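Local coordinates for protein ESSB (Geobacillus thermodenitrificans, PDB 4ANO) that forms an integral membrane component of the type VII secretion system, represented here by its cytoplasmic fragment, at residues S86-A91 and A192-W197; T151-T156 and P176-L181; L40-L45 and I56-D61; F125-V128 and S133-P136. All coordinates share one frame; numbering follows the deposited sequence. Where two conformers were deposited one is given.

Contact 1 of 4, residues S86-A91 and A192-W197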
loop_
_atom_site.group_PDB
_atom_site.type_symbol
_atom_site.label_atom_id
_atom_site.label_comp_id
_atom_site.label_asym_id
_atom_site.label_seq_id
_atom_site.Cartn_x
_atom_site.Cartn_y
_atom_site.Cartn_z
ATOM N N SER A 86 5.260 6.046 15.774
ATOM C CA SER A 86 4.025 6.106 15.052
ATOM C C SER A 86 4.029 5.468 13.637
ATOM O O SER A 86 3.052 4.846 13.177
ATOM C CB SER A 86 3.830 7.573 14.771
ATOM O OG SER A 86 2.702 7.685 13.968
ATOM N N ARG A 87 5.078 5.784 12.898
ATOM C CA ARG A 87 5.224 5.100 11.588
ATOM C C ARG A 87 5.329 3.580 11.686
ATOM O O ARG A 87 4.812 2.854 10.812
ATOM C CB ARG A 87 6.415 5.710 10.850
ATOM C CG ARG A 87 6.104 7.076 10.209
ATOM C CD ARG A 87 7.258 8.101 10.366
ATOM N NE ARG A 87 8.613 7.644 9.991
ATOM C CZ ARG A 87 9.733 8.230 10.431
ATOM N NH1 ARG A 87 9.675 9.263 11.259
ATOM N NH2 ARG A 87 10.941 7.777 10.048
ATOM N N ILE A 88 6.028 3.058 12.700
ATOM C CA ILE A 88 6.151 1.566 12.818
ATOM C C ILE A 88 4.802 0.981 13.193
ATOM O O ILE A 88 4.453 -0.120 12.724
ATOM C CB ILE A 88 7.152 1.122 13.931
ATOM C CG1 ILE A 88 8.554 1.524 13.523
ATOM C CG2 ILE A 88 7.066 -0.480 14.191
ATOM C CD1 ILE A 88 9.502 1.499 14.785
ATOM N N ARG A 89 3.990 1.723 13.969
ATOM C CA ARG A 89 2.677 1.172 14.361
ATOM C C ARG A 89 1.816 1.117 13.126
ATOM O O ARG A 89 1.053 0.149 12.953
ATOM C CB ARG A 89 2.012 2.005 15.476
ATOM C CG ARG A 89 2.464 1.525 16.908
ATOM C CD ARG A 89 1.958 2.478 18.029
ATOM N NE ARG A 89 2.528 2.168 19.367
ATOM C CZ ARG A 89 2.606 3.042 20.392
ATOM N NH1 ARG A 89 2.166 4.297 20.260
ATOM N NH2 ARG A 89 3.140 2.673 21.566
ATOM N N ALA A 90 1.866 2.185 12.311
ATOM C CA ALA A 90 1.175 2.255 11.043
ATOM C C ALA A 90 1.523 1.111 10.098
ATOM O O ALA A 90 0.629 0.551 9.399
ATOM C CB ALA A 90 1.396 3.621 10.349
ATOM N N ALA A 91 2.800 0.759 10.095
ATOM C CA ALA A 91 3.338 -0.286 9.230
ATOM C C ALA A 91 2.836 -1.645 9.711
ATOM O O ALA A 91 2.460 -2.493 8.913
ATOM C CB ALA A 91 4.848 -0.250 9.217
ATOM N N ALA A 192 6.681 -10.231 12.717
ATOM C CA ALA A 192 7.579 -10.462 13.892
ATOM C C ALA A 192 8.736 -9.476 14.034
ATOM O O ALA A 192 9.061 -9.057 15.184
ATOM C CB ALA A 192 8.124 -11.865 13.858
ATOM N N VAL A 193 9.347 -9.101 12.895
ATOM C CA VAL A 193 10.515 -8.199 12.860
ATOM C C VAL A 193 10.025 -6.814 13.318
ATOM O O VAL A 193 10.588 -6.203 14.258
ATOM C CB VAL A 193 11.184 -8.085 11.437
ATOM C CG1 VAL A 193 12.091 -6.867 11.361
ATOM C CG2 VAL A 193 11.975 -9.451 11.039
ATOM N N LEU A 194 8.933 -6.355 12.716
ATOM C CA LEU A 194 8.304 -5.112 13.156
ATOM C C LEU A 194 7.949 -5.112 14.642
ATOM O O LEU A 194 8.091 -4.054 15.295
ATOM C CB LEU A 194 7.074 -4.743 12.343
ATOM C CG LEU A 194 7.327 -4.357 10.897
ATOM C CD1 LEU A 194 6.029 -4.305 10.144
ATOM C CD2 LEU A 194 7.990 -2.942 10.869
ATOM N N GLU A 195 7.490 -6.250 15.172
ATOM C CA GLU A 195 7.039 -6.242 16.549
ATOM C C GLU A 195 8.200 -6.048 17.491
ATOM O O GLU A 195 8.097 -5.311 18.471
ATOM C CB GLU A 195 6.290 -7.496 16.917
ATOM C CG GLU A 195 5.224 -7.152 17.965
ATOM C CD GLU A 195 3.986 -6.585 17.316
ATOM O OE1 GLU A 195 3.468 -7.254 16.402
ATOM O OE2 GLU A 195 3.528 -5.501 17.718
ATOM N N LYS A 196 9.328 -6.698 17.210
ATOM C CA LYS A 196 10.511 -6.477 18.050
ATOM C C LYS A 196 10.999 -5.028 17.912
ATOM O O LYS A 196 11.477 -4.410 18.903
ATOM C CB LYS A 196 11.633 -7.482 17.731
ATOM C CG LYS A 196 12.740 -7.517 18.781
ATOM C CD LYS A 196 13.959 -8.321 18.308
ATOM C CE LYS A 196 15.109 -7.431 17.819
ATOM N NZ LYS A 196 14.752 -6.749 16.533
ATOM N N TRP A 197 10.870 -4.481 16.705
ATOM C CA TRP A 197 11.243 -3.066 16.467
ATOM C C TRP A 197 10.361 -2.068 17.213
ATOM O O TRP A 197 10.888 -1.113 17.786
ATOM C CB TRP A 197 11.212 -2.752 14.992
ATOM C CG TRP A 197 11.873 -1.417 14.631
ATOM C CD1 TRP A 197 12.629 -0.575 15.424
ATOM C CD2 TRP A 197 11.904 -0.871 13.334
ATOM N NE1 TRP A 197 13.060 0.505 14.689
ATOM C CE2 TRP A 197 12.620 0.341 13.398
ATOM C CE3 TRP A 197 11.343 -1.260 12.119
ATOM C CZ2 TRP A 197 12.813 1.138 12.286
ATOM C CZ3 TRP A 197 11.526 -0.473 11.032
ATOM C CH2 TRP A 197 12.256 0.701 11.099
#
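This is a buried contact between two helices, largely of apolar side chains and with no hydrogen bond between the segments, in which Ile88 and Ala91 of helix 84-98 meet Leu194 and Trp197 of helix 187-207. The segment axes run nearly antiparallel, at 154° to each other, and approach to 10.0 Å. Ile88 buries more surface than any other residue here, dividing its branches between two partners. Its CD1 sits over one face of the Trp197 indole in a CH-pi contact, 3.5 Å from the centroid of the five-membered ring and almost exactly on the ring normal. Trp197 has CG anti to the backbone N (chi1 -167°), which turns the indole across the Ile88 side chain, with one face to the methyl. The other branch, CG2 of Ile88, reaches across to Leu194, 3.9 Å from its carbonyl O and 4.2 Å from its CD2. Within the predominantly helical part of this EssB cytoplasmic fragment, the pair joins helix 84-98, which follows the four-stranded sheet in the chain, to the long last helix. One turn along, Leu194 CD1 lies 4.3 Å from Ala91 CB, where the small alanine lets the leucine approach the backbone. A leucine in place of Trp197 would probably deprive Ile88 CD1 of its flat aromatic support and open a gap beside Thr156, which also touches the indole. Beside the contact, exposed Arg89 forms a salt bridge with Glu202.

Contact 2 of 4, residues T151-T156 and P176-L181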
loop_
_atom_site.group_PDB
_atom_site.type_symbol
_atom_site.label_atom_id
_atom_site.label_comp_id
_atom_site.label_asym_id
_atom_site.label_seq_id
_atom_site.Cartn_x
_atom_site.Cartn_y
_atom_site.Cartn_z
ATOM N N THR A 151 7.335 -0.768 0.968
ATOM C CA THR A 151 6.403 0.273 1.511
ATOM C C THR A 151 6.648 0.539 3.004
ATOM O O THR A 151 6.729 1.690 3.495
ATOM C CB THR A 151 4.948 -0.086 1.263
ATOM O OG1 THR A 151 4.792 -0.187 -0.160
ATOM C CG2 THR A 151 4.050 1.012 1.859
ATOM N N VAL A 152 6.816 -0.531 3.761
ATOM C CA VAL A 152 7.124 -0.384 5.180
ATOM C C VAL A 152 8.493 0.295 5.389
ATOM O O VAL A 152 8.572 1.208 6.258
ATOM C CB VAL A 152 7.176 -1.819 5.772
ATOM C CG1 VAL A 152 7.875 -1.828 7.176
ATOM C CG2 VAL A 152 5.745 -2.356 5.885
ATOM N N LEU A 153 9.513 -0.084 4.614
ATOM C CA LEU A 153 10.824 0.628 4.717
ATOM C C LEU A 153 10.707 2.079 4.320
ATOM O O LEU A 153 11.272 2.993 4.944
ATOM C CB LEU A 153 11.915 -0.047 3.899
ATOM C CG LEU A 153 12.294 -1.387 4.547
ATOM C CD1 LEU A 153 13.139 -2.276 3.648
ATOM C CD2 LEU A 153 12.897 -1.201 5.862
ATOM N N ALA A 154 9.981 2.360 3.254
ATOM C CA ALA A 154 9.747 3.748 2.880
ATOM C C ALA A 154 9.029 4.540 4.000
ATOM O O ALA A 154 9.293 5.727 4.182
ATOM C CB ALA A 154 8.970 3.843 1.612
ATOM N N LEU A 155 8.134 3.905 4.728
ATOM C CA LEU A 155 7.383 4.613 5.752
ATOM C C LEU A 155 8.208 4.807 7.064
ATOM O O LEU A 155 8.074 5.858 7.719
ATOM C CB LEU A 155 6.136 3.813 6.048
ATOM C CG LEU A 155 5.164 4.342 7.088
ATOM C CD1 LEU A 155 4.683 5.699 6.578
ATOM C CD2 LEU A 155 4.002 3.401 7.255
ATOM N N THR A 156 9.020 3.809 7.407
ATOM C CA THR A 156 9.660 3.700 8.732
ATOM C C THR A 156 11.078 4.232 8.679
ATOM O O THR A 156 11.317 5.310 9.131
ATOM C CB THR A 156 9.637 2.254 9.290
ATOM O OG1 THR A 156 10.273 1.344 8.359
ATOM C CG2 THR A 156 8.181 1.788 9.484
ATOM N N PRO A 176 20.516 -2.518 10.052
ATOM C CA PRO A 176 20.253 -3.861 10.642
ATOM C C PRO A 176 18.768 -4.367 10.627
ATOM O O PRO A 176 18.500 -5.470 10.118
ATOM C CB PRO A 176 20.821 -3.740 12.055
ATOM C CG PRO A 176 21.926 -2.755 11.885
ATOM C CD PRO A 176 21.494 -1.757 10.864
ATOM N N ILE A 177 17.847 -3.595 11.209
ATOM C CA ILE A 177 16.411 -3.955 11.159
ATOM C C ILE A 177 15.853 -4.002 9.731
ATOM O O ILE A 177 15.036 -4.878 9.397
ATOM C CB ILE A 177 15.520 -3.052 12.073
ATOM C CG1 ILE A 177 14.208 -3.803 12.452
ATOM C CG2 ILE A 177 15.211 -1.688 11.374
ATOM C CD1 ILE A 177 14.312 -4.607 13.817
ATOM N N ALA A 178 16.258 -3.052 8.889
ATOM C CA ALA A 178 15.915 -3.134 7.493
ATOM C C ALA A 178 16.319 -4.487 6.946
ATOM O O ALA A 178 15.519 -5.152 6.288
ATOM C CB ALA A 178 16.559 -2.017 6.707
ATOM N N LYS A 179 17.545 -4.920 7.286
ATOM C CA LYS A 179 18.102 -6.191 6.784
ATOM C C LYS A 179 17.261 -7.353 7.238
ATOM O O LYS A 179 17.006 -8.278 6.475
ATOM C CB LYS A 179 19.576 -6.414 7.250
ATOM C CG LYS A 179 20.153 -7.777 6.743
ATOM C CD LYS A 179 21.528 -8.147 7.310
ATOM C CE LYS A 179 22.110 -9.339 6.526
ATOM N NZ LYS A 179 23.559 -9.393 6.790
ATOM N N GLU A 180 16.815 -7.275 8.482
ATOM C CA GLU A 180 15.909 -8.244 9.040
ATOM C C GLU A 180 14.605 -8.254 8.268
ATOM O O GLU A 180 14.042 -9.318 7.976
ATOM C CB GLU A 180 15.613 -7.885 10.479
ATOM C CG GLU A 180 16.652 -8.438 11.437
ATOM C CD GLU A 180 16.213 -8.341 12.891
ATOM O OE1 GLU A 180 15.254 -9.060 13.269
ATOM O OE2 GLU A 180 16.842 -7.570 13.644
ATOM N N LEU A 181 14.094 -7.064 7.949
ATOM C CA LEU A 181 12.857 -6.995 7.146
ATOM C C LEU A 181 12.978 -7.603 5.743
ATOM O O LEU A 181 12.161 -8.465 5.409
ATOM C CB LEU A 181 12.301 -5.583 7.088
ATOM C CG LEU A 181 11.641 -4.900 8.283
ATOM C CD1 LEU A 181 11.788 -3.445 8.037
ATOM C CD2 LEU A 181 10.166 -5.191 8.345
#
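No aromatic ring or other flat side chain takes part where Val152 and Leu153 meet Ala178 and Leu181, so there are no faces to cover; the flat group of note is the Val152 carbonyl, which takes a side-chain donor as well as backbone N-H. Its oxygen accepts both the Thr156 N-H, as a helical bond, and the hydroxyl of the same residue, with Thr156 OG1 2.7 Å from Val152 O. The hydroxyl donates from above the carbonyl plane, 41° out of it. Across the contact, all is methyl against methyl. Leu153 and Leu181 run past one another in opposite directions, and Leu153 CD2 presses on Leu181 CD1 at 3.3 Å, tighter than usual for carbon atoms. Leu153 holds CG anti to its carbonyl carbon (chi1 -70°), which also brings CD2 to 3.8 Å from Ala178 CB. Val152 CG1 also meets Leu181, through CD2, at 4.2 Å. The pairs join the end of helix 141-155 to the start of helix 176-183, antiparallel at 164° with 11.0 Å between the segment axes. Tyr165 of helix 162-168 packs on Leu153, and Val193 of helix 187-207 packs on Leu181. With no hydrogen bond between the segments, their union rests on shape and burial, while the Val152 carbonyl accepts both Thr156 donors, so the hydroxyl of buried Thr156 is paired within its own segment, beside an apolar layer.

Contact 3 of 4, residues L40-L45 and I56-D61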
loop_
_atom_site.group_PDB
_atom_site.type_symbol
_atom_site.label_atom_id
_atom_site.label_comp_id
_atom_site.label_asym_id
_atom_site.label_seq_id
_atom_site.Cartn_x
_atom_site.Cartn_y
_atom_site.Cartn_z
ATOM N N LEU A 40 -20.330 -6.421 -14.800
ATOM C CA LEU A 40 -20.844 -6.724 -13.466
ATOM C C LEU A 40 -19.812 -7.265 -12.439
ATOM O O LEU A 40 -19.985 -7.097 -11.233
ATOM C CB LEU A 40 -21.993 -7.731 -13.629
ATOM C CG LEU A 40 -22.702 -8.153 -12.343
ATOM C CD1 LEU A 40 -23.273 -6.929 -11.576
ATOM C CD2 LEU A 40 -23.960 -8.912 -12.829
ATOM N N GLU A 41 -18.741 -7.904 -12.947
ATOM C CA GLU A 41 -17.601 -8.371 -12.107
ATOM C C GLU A 41 -16.989 -7.265 -11.300
ATOM O O GLU A 41 -16.404 -7.563 -10.259
ATOM C CB GLU A 41 -16.480 -8.963 -12.973
ATOM C CG GLU A 41 -16.922 -10.187 -13.810
ATOM C CD GLU A 41 -16.063 -10.505 -15.039
ATOM O OE1 GLU A 41 -14.943 -9.992 -15.230
ATOM O OE2 GLU A 41 -16.556 -11.319 -15.850
ATOM N N LEU A 42 -17.104 -6.006 -11.782
ATOM C CA LEU A 42 -16.471 -4.846 -11.103
ATOM C C LEU A 42 -17.329 -4.271 -9.973
ATOM O O LEU A 42 -16.886 -3.398 -9.220
ATOM C CB LEU A 42 -16.097 -3.736 -12.129
ATOM C CG LEU A 42 -15.159 -4.180 -13.237
ATOM C CD1 LEU A 42 -14.629 -2.881 -13.874
ATOM C CD2 LEU A 42 -13.956 -5.051 -12.641
ATOM N N GLU A 43 -18.554 -4.756 -9.841
ATOM C CA GLU A 43 -19.487 -4.221 -8.816
ATOM C C GLU A 43 -18.911 -4.412 -7.406
ATOM O O GLU A 43 -19.161 -3.540 -6.521
ATOM C CB GLU A 43 -20.945 -4.754 -9.034
ATOM C CG GLU A 43 -22.048 -4.087 -8.067
ATOM C CD GLU A 43 -21.850 -4.371 -6.606
ATOM O OE1 GLU A 43 -21.421 -5.505 -6.296
ATOM O OE2 GLU A 43 -22.158 -3.481 -5.734
ATOM N N VAL A 44 -18.076 -5.454 -7.203
ATOM C CA VAL A 44 -17.440 -5.707 -5.900
ATOM C C VAL A 44 -16.603 -4.480 -5.439
ATOM O O VAL A 44 -16.352 -4.326 -4.262
ATOM C CB VAL A 44 -16.622 -6.982 -5.959
ATOM C CG1 VAL A 44 -15.329 -6.849 -6.833
ATOM C CG2 VAL A 44 -16.336 -7.500 -4.567
ATOM N N LEU A 45 -16.229 -3.590 -6.374
ATOM C CA LEU A 45 -15.344 -2.481 -6.032
ATOM C C LEU A 45 -16.161 -1.444 -5.281
ATOM O O LEU A 45 -15.542 -0.614 -4.592
ATOM C CB LEU A 45 -14.744 -1.843 -7.294
ATOM C CG LEU A 45 -13.575 -2.666 -7.970
ATOM C CD1 LEU A 45 -13.028 -1.851 -9.235
ATOM C CD2 LEU A 45 -12.461 -2.847 -6.939
ATOM N N ILE A 56 -17.581 3.700 -10.773
ATOM C CA ILE A 56 -16.957 2.825 -11.841
ATOM C C ILE A 56 -17.770 3.169 -13.141
ATOM O O ILE A 56 -18.982 3.141 -13.153
ATOM C CB ILE A 56 -17.188 1.345 -11.541
ATOM C CG1 ILE A 56 -16.353 0.883 -10.357
ATOM C CG2 ILE A 56 -16.716 0.465 -12.717
ATOM C CD1 ILE A 56 -17.066 0.865 -9.183
ATOM N N ASP A 57 -17.067 3.410 -14.235
ATOM C CA ASP A 57 -17.742 3.608 -15.521
ATOM C C ASP A 57 -17.118 2.650 -16.505
ATOM O O ASP A 57 -15.938 2.801 -16.847
ATOM C CB ASP A 57 -17.549 4.993 -16.137
ATOM C CG ASP A 57 -18.454 5.180 -17.380
ATOM O OD1 ASP A 57 -19.690 4.882 -17.322
ATOM O OD2 ASP A 57 -17.969 5.681 -18.403
ATOM N N VAL A 58 -17.887 1.663 -16.965
ATOM C CA VAL A 58 -17.460 0.733 -18.003
ATOM C C VAL A 58 -18.088 1.265 -19.318
ATOM O O VAL A 58 -19.304 1.132 -19.546
ATOM C CB VAL A 58 -17.917 -0.710 -17.704
ATOM C CG1 VAL A 58 -17.446 -1.654 -18.752
ATOM C CG2 VAL A 58 -17.358 -1.138 -16.312
ATOM N N SER A 59 -17.257 1.855 -20.149
ATOM C CA SER A 59 -17.685 2.364 -21.472
ATOM C C SER A 59 -17.262 1.333 -22.515
ATOM O O SER A 59 -16.584 0.351 -22.202
ATOM C CB SER A 59 -17.007 3.716 -21.685
ATOM O OG SER A 59 -15.601 3.594 -21.914
ATOM N N GLU A 60 -17.628 1.536 -23.798
ATOM C CA GLU A 60 -17.279 0.568 -24.772
ATOM C C GLU A 60 -15.784 0.289 -24.854
ATOM O O GLU A 60 -15.393 -0.833 -25.055
ATOM C CB GLU A 60 -17.676 1.033 -26.190
ATOM C CG GLU A 60 -19.044 1.514 -26.249
ATOM C CD GLU A 60 -19.550 1.475 -27.688
ATOM O OE1 GLU A 60 -18.696 1.526 -28.613
ATOM O OE2 GLU A 60 -20.794 1.369 -27.796
ATOM N N ASP A 61 -14.925 1.288 -24.631
ATOM C CA ASP A 61 -13.506 1.059 -24.817
ATOM C C ASP A 61 -12.674 1.108 -23.508
ATOM O O ASP A 61 -11.511 0.803 -23.523
ATOM C CB ASP A 61 -12.958 2.094 -25.776
ATOM C CG ASP A 61 -13.473 1.875 -27.200
ATOM O OD1 ASP A 61 -13.809 0.720 -27.550
ATOM O OD2 ASP A 61 -13.531 2.868 -27.921
#
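Leu42 sets one methyl, CD1, between two side chains of the strand 53-58: it is 4.1 Å from Ile56 CG2 and equally 4.1 Å from Val58 CG2. Ile56 and Val58 are two apart on the strand, so both side chains point to the same face, and the leucine spans them. Leu42 keeps CG anti to its carbonyl carbon (chi1 -58°), turning the branch toward the strand. Leu45 adds the third touch through its CB, 4.0 Å from Ile56 CD1, whereas the CG2 of the isoleucine serves Leu42. The spacing of three between Leu42 and Leu45 fits their 3-10 segment: the backbone bond from Leu45 N to Leu42 O, 2.9 Å long, puts both on the side facing the strand. That strand is an outermost one of the four-stranded antiparallel sheet, with Asp57 bonded through its backbone to Lys64 of strand 62-68, and the 3-10 segment packs against its face as part of the long connection from strand 25-30. Farther out, Val130 of strand 129-130 touches both Leu42 and Leu45, and Arg105 donates a hydrogen bond to the carbonyl O of Glu41.

Contact 4 of 4, residues F125-V128 and S133-P136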
loop_
_atom_site.group_PDB
_atom_site.type_symbol
_atom_site.label_atom_id
_atom_site.label_comp_id
_atom_site.label_asym_id
_atom_site.label_seq_id
_atom_site.Cartn_x
_atom_site.Cartn_y
_atom_site.Cartn_z
ATOM N N PHE A 125 -6.582 1.355 1.107
ATOM C CA PHE A 125 -6.139 1.394 -0.271
ATOM C C PHE A 125 -7.040 2.196 -1.127
ATOM O O PHE A 125 -8.286 2.162 -0.944
ATOM C CB PHE A 125 -6.076 -0.051 -0.865
ATOM C CG PHE A 125 -5.094 -0.885 -0.208
ATOM C CD1 PHE A 125 -3.755 -0.750 -0.532
ATOM C CD2 PHE A 125 -5.454 -1.769 0.772
ATOM C CE1 PHE A 125 -2.801 -1.508 0.071
ATOM C CE2 PHE A 125 -4.507 -2.506 1.441
ATOM C CZ PHE A 125 -3.164 -2.360 1.112
ATOM N N LEU A 126 -6.482 2.892 -2.094
ATOM C CA LEU A 126 -7.198 3.594 -3.042
ATOM C C LEU A 126 -7.703 2.682 -4.148
ATOM O O LEU A 126 -8.911 2.420 -4.239
ATOM C CB LEU A 126 -6.356 4.727 -3.653
ATOM C CG LEU A 126 -6.086 5.816 -2.589
ATOM C CD1 LEU A 126 -4.938 6.680 -2.929
ATOM C CD2 LEU A 126 -7.373 6.663 -2.416
ATOM N N HIS A 127 -6.809 2.203 -4.964
ATOM C CA HIS A 127 -7.170 1.268 -6.047
ATOM C C HIS A 127 -7.061 -0.198 -5.558
ATOM O O HIS A 127 -6.122 -0.534 -4.858
ATOM C CB HIS A 127 -6.236 1.404 -7.219
ATOM C CG HIS A 127 -6.480 0.359 -8.276
ATOM N ND1 HIS A 127 -7.589 0.359 -9.086
ATOM C CD2 HIS A 127 -5.846 -0.799 -8.505
ATOM C CE1 HIS A 127 -7.601 -0.734 -9.823
ATOM N NE2 HIS A 127 -6.519 -1.440 -9.529
ATOM N N VAL A 128 -8.035 -1.039 -5.961
ATOM C CA VAL A 128 -7.974 -2.489 -5.610
ATOM C C VAL A 128 -8.297 -3.248 -6.878
ATOM O O VAL A 128 -9.065 -2.767 -7.722
ATOM C CB VAL A 128 -9.050 -2.739 -4.563
ATOM C CG1 VAL A 128 -9.090 -4.161 -4.233
ATOM C CG2 VAL A 128 -8.701 -1.958 -3.198
ATOM N N SER A 133 -10.277 -10.022 -13.609
ATOM C CA SER A 133 -11.041 -8.964 -14.168
ATOM C C SER A 133 -10.252 -7.647 -14.361
ATOM O O SER A 133 -10.312 -7.035 -15.402
ATOM C CB SER A 133 -12.305 -8.681 -13.343
ATOM O OG SER A 133 -13.206 -9.780 -13.299
ATOM N N LEU A 134 -9.552 -7.164 -13.339
ATOM C CA LEU A 134 -9.010 -5.815 -13.366
ATOM C C LEU A 134 -7.708 -5.862 -12.591
ATOM O O LEU A 134 -7.665 -6.288 -11.485
ATOM C CB LEU A 134 -10.007 -4.837 -12.658
ATOM C CG LEU A 134 -9.562 -3.384 -12.718
ATOM C CD1 LEU A 134 -9.942 -2.923 -14.192
ATOM C CD2 LEU A 134 -10.354 -2.535 -11.736
ATOM N N PRO A 135 -6.633 -5.429 -13.191
ATOM C CA PRO A 135 -5.329 -5.571 -12.486
ATOM C C PRO A 135 -5.308 -4.783 -11.153
ATOM O O PRO A 135 -5.836 -3.699 -11.069
ATOM C CB PRO A 135 -4.336 -4.940 -13.472
ATOM C CG PRO A 135 -5.030 -4.999 -14.824
ATOM C CD PRO A 135 -6.492 -4.763 -14.494
ATOM N N PRO A 136 -4.616 -5.313 -10.156
ATOM C CA PRO A 136 -3.912 -6.631 -10.211
ATOM C C PRO A 136 -4.970 -7.731 -10.198
ATOM O O PRO A 136 -5.859 -7.772 -9.320
ATOM C CB PRO A 136 -3.058 -6.623 -8.930
ATOM C CG PRO A 136 -3.867 -5.734 -8.002
ATOM C CD PRO A 136 -4.347 -4.605 -8.917
#
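His127 and Pro135 supply the polar part of this contact, a single hydrogen bond from His127 NE2 to Pro135 O of 2.8 Å. It is nearly straight, with 169° at the hydrogen, and the donor lies in the carbonyl plane while the acceptor lies close to the plane of the imidazole. CG of His127 is anti to its backbone N (chi1 174°), which extends the ring toward 133-136. Van der Waals contacts gather at the same ring edge. Leu134 CD2 is 3.8 Å from His127 CE1, and Pro136 CD is 3.9 Å from His127 NE2. The peptide bond before Pro136 is cis, an arrangement that puts CD beside the accepting oxygen and thereby brings the proline ring up to the histidine edge. Leu134 CD2 also lies 4.2 Å from the Val128 carbonyl O. As for the backbone, Ser133 and Leu134 both face Val130 in a classic beta bulge, in the loop between strand 129-130 and helix 141-155. Asn114 OD1 accepts from His127 N and so fixes the base of the histidine, while Val27 of strand 25-30 packs on its side chain. An alanine at His127 would probably leave the Pro135 carbonyl without this donor and open a gap beside Leu134 and the cis proline. The nearly straight, in-plane bond, with Leu134 and Pro136 at the same edge, would restrain the imidazole's rotation, and in this irregular, proline-containing segment the carbonyl takes a side-chain donor from across the loop.

Overall arrangement
The contacts fall into two pairs on opposite sides of the chain's centre. Contacts 3 and 4, with centres about 12 Å apart, lie by the four-stranded sheet and join directly: Glu41 hydrogen-bonds Ser133, and Leu45 packs on Leu134. Contacts 1 and 2, about 9 Å apart, belong to the helical side, where Arg87 binds the carbonyls of Leu155 and Thr156; centres of contacts 1 and 3 are about 37 Å apart. Along the chain contact 3 closes first; contacts 4 and 2 then follow between the two segments of contact 1. This division into sheet and helical parts is consistent with a protein-kinase-like arrangement, as is expected of the EssB/YukC family.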